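Local coordinates for 2-oxoglutarate carboxylase small subunit (Hydrogenobacter thermophilus, PDB 7KCT), which is the small subunit of a carboxylase, built like biotin carboxylase around an ATP-grasp domain, and binds ADP at two sites and a magnesium ion, at residues N228-G233 and E334-N339. Sequence-based numbering, arbitrary orientation.
Sequences NVIHLG and EDIRFN
I230 meets I336 methyl to methyl, CD1 to CD1 at 3.9 Å, the two side chains running obliquely to each other. The I230 CD1 methyl gets there because CG1 sits between the backbone N and the carbonyl carbon (chi1 62°) and extends from it. H231 offers two surfaces: its carbonyl O rests against I336 CG2 at 3.8 Å, and its imidazole edge, at CE1, lies 3.9 Å from F338 CZ. The H231 imidazole is held at both nitrogens. ND1 accepts the N-H of G233 in the ring plane (N to ND1 3.0 Å, 157°), while NE2 is hydrogen-bonded to E261 of helix 257-273. L232 starts away from 334-339, but its CD2 swings back to I336 CG2, also at 3.9 Å, so the I336 branches are shared by I230 and L232. G233 has no side chain, and the F338 rim lies against its backbone, CE1 3.4 Å from CA. The contact joins an outermost strand of the four-stranded antiparallel sheet, in the ATP-grasp region, to the loop leading into strand 341-351. Apolar side chains and a phenyl ring meet one another and the strand's backbone: the direct contact is van der Waals, with a polar tie beside it from H231 N to Q333 OE1.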
loop_
_atom_site.group_PDB
_atom_site.type_symbol
_atom_site.label_atom_id
_atom_site.label_comp_id
_atom_site.label_asym_id
_atom_site.label_seq_id
_atom_site.Cartn_x
_atom_site.Cartn_y
_atom_site.Cartn_z
ATOM N N ASN A 228 26.174 6.884 15.624
ATOM C CA ASN A 228 26.052 6.768 14.177
ATOM C C ASN A 228 24.750 7.446 13.734
ATOM O O ASN A 228 23.659 6.896 13.925
ATOM C CB ASN A 228 26.072 5.313 13.744
ATOM C CG ASN A 228 25.934 5.154 12.233
ATOM O OD1 ASN A 228 25.312 4.205 11.753
ATOM N ND2 ASN A 228 26.476 6.096 11.479
ATOM N N VAL A 229 24.868 8.636 13.134
ATOM C CA VAL A 229 23.734 9.452 12.711
ATOM C C VAL A 229 23.768 9.583 11.193
ATOM O O VAL A 229 24.818 9.887 10.613
ATOM C CB VAL A 229 23.765 10.842 13.366
ATOM C CG1 VAL A 229 22.511 11.643 13.003
ATOM C CG2 VAL A 229 23.959 10.745 14.878
ATOM N N ILE A 230 22.619 9.354 10.552
ATOM C CA ILE A 230 22.454 9.557 9.118
ATOM C C ILE A 230 21.275 10.502 8.887
ATOM O O ILE A 230 20.460 10.763 9.780
ATOM C CB ILE A 230 22.245 8.241 8.344
ATOM C CG1 ILE A 230 20.968 7.531 8.789
ATOM C CG2 ILE A 230 23.449 7.281 8.489
ATOM C CD1 ILE A 230 20.665 6.272 7.983
ATOM N N HIS A 231 21.197 11.036 7.673
ATOM C CA HIS A 231 20.026 11.776 7.236
ATOM C C HIS A 231 19.295 10.946 6.188
ATOM O O HIS A 231 19.877 10.069 5.533
ATOM C CB HIS A 231 20.380 13.184 6.694
ATOM C CG HIS A 231 21.066 13.175 5.373
ATOM N ND1 HIS A 231 20.389 12.966 4.195
ATOM C CD2 HIS A 231 22.355 13.430 5.025
ATOM C CE1 HIS A 231 21.234 13.008 3.184
ATOM N NE2 HIS A 231 22.431 13.316 3.658
ATOM N N LEU A 232 17.990 11.159 6.100
ATOM C CA LEU A 232 17.175 10.480 5.109
ATOM C C LEU A 232 16.606 11.503 4.142
ATOM O O LEU A 232 15.463 11.415 3.714
ATOM C CB LEU A 232 16.075 9.641 5.772
ATOM C CG LEU A 232 16.603 8.510 6.672
ATOM C CD1 LEU A 232 15.443 7.795 7.406
ATOM C CD2 LEU A 232 17.449 7.506 5.839
ATOM N N GLY A 233 17.425 12.491 3.763
ATOM C CA GLY A 233 16.973 13.421 2.780
ATOM C C GLY A 233 15.895 14.317 3.342
ATOM O O GLY A 233 15.647 14.390 4.545
ATOM N N GLU A 334 26.194 6.466 2.780
ATOM C CA GLU A 334 26.363 6.024 1.393
ATOM C C GLU A 334 25.311 5.024 0.964
ATOM O O GLU A 334 25.059 4.890 -0.233
ATOM C CB GLU A 334 27.737 5.367 1.215
ATOM C CG GLU A 334 28.772 6.403 1.436
ATOM C CD GLU A 334 29.184 6.656 2.831
ATOM O OE1 GLU A 334 28.601 6.028 3.755
ATOM O OE2 GLU A 334 30.137 7.487 2.935
ATOM N N ASP A 335 24.712 4.312 1.906
ATOM C CA ASP A 335 23.675 3.348 1.577
ATOM C C ASP A 335 22.350 4.018 1.246
ATOM O O ASP A 335 21.516 3.392 0.596
ATOM C CB ASP A 335 23.440 2.392 2.750
ATOM C CG ASP A 335 24.696 1.666 3.160
ATOM O OD1 ASP A 335 25.515 1.368 2.273
ATOM O OD2 ASP A 335 24.876 1.397 4.370
ATOM N N ILE A 336 22.150 5.268 1.668
ATOM C CA ILE A 336 20.848 5.930 1.598
ATOM C C ILE A 336 20.637 6.468 0.186
ATOM O O ILE A 336 21.269 7.452 -0.212
ATOM C CB ILE A 336 20.726 7.053 2.632
ATOM C CG1 ILE A 336 20.974 6.505 4.051
ATOM C CG2 ILE A 336 19.361 7.786 2.492
ATOM C CD1 ILE A 336 20.435 5.071 4.299
ATOM N N ARG A 337 19.747 5.815 -0.565
ATOM C CA ARG A 337 19.332 6.222 -1.902
ATOM C C ARG A 337 17.957 6.892 -1.875
ATOM O O ARG A 337 17.124 6.629 -1.006
ATOM C CB ARG A 337 19.272 5.015 -2.835
ATOM C CG ARG A 337 20.550 4.159 -2.916
ATOM C CD ARG A 337 21.429 4.526 -4.092
ATOM N NE ARG A 337 22.665 3.746 -4.109
ATOM C CZ ARG A 337 23.764 4.082 -3.437
ATOM N NH1 ARG A 337 23.775 5.185 -2.702
ATOM N NH2 ARG A 337 24.852 3.321 -3.494
ATOM N N PHE A 338 17.709 7.730 -2.871
ATOM C CA PHE A 338 16.472 8.485 -2.972
ATOM C C PHE A 338 15.840 8.100 -4.302
ATOM O O PHE A 338 16.142 8.685 -5.347
ATOM C CB PHE A 338 16.758 9.929 -2.856
ATOM C CG PHE A 338 17.476 10.307 -1.575
ATOM C CD1 PHE A 338 16.787 10.356 -0.374
ATOM C CD2 PHE A 338 18.839 10.627 -1.583
ATOM C CE1 PHE A 338 17.428 10.726 0.799
ATOM C CE2 PHE A 338 19.493 11.015 -0.413
ATOM C CZ PHE A 338 18.788 11.046 0.783
ATOM N N ASN A 339 14.965 7.094 -4.250
ATOM C CA ASN A 339 14.389 6.455 -5.428
ATOM C C ASN A 339 12.997 7.023 -5.652
ATOM O O ASN A 339 12.087 6.761 -4.862
ATOM C CB ASN A 339 14.368 4.940 -5.206
ATOM C CG ASN A 339 13.739 4.169 -6.358
ATOM O OD1 ASN A 339 13.856 4.545 -7.508
ATOM N ND2 ASN A 339 13.120 3.039 -6.038
#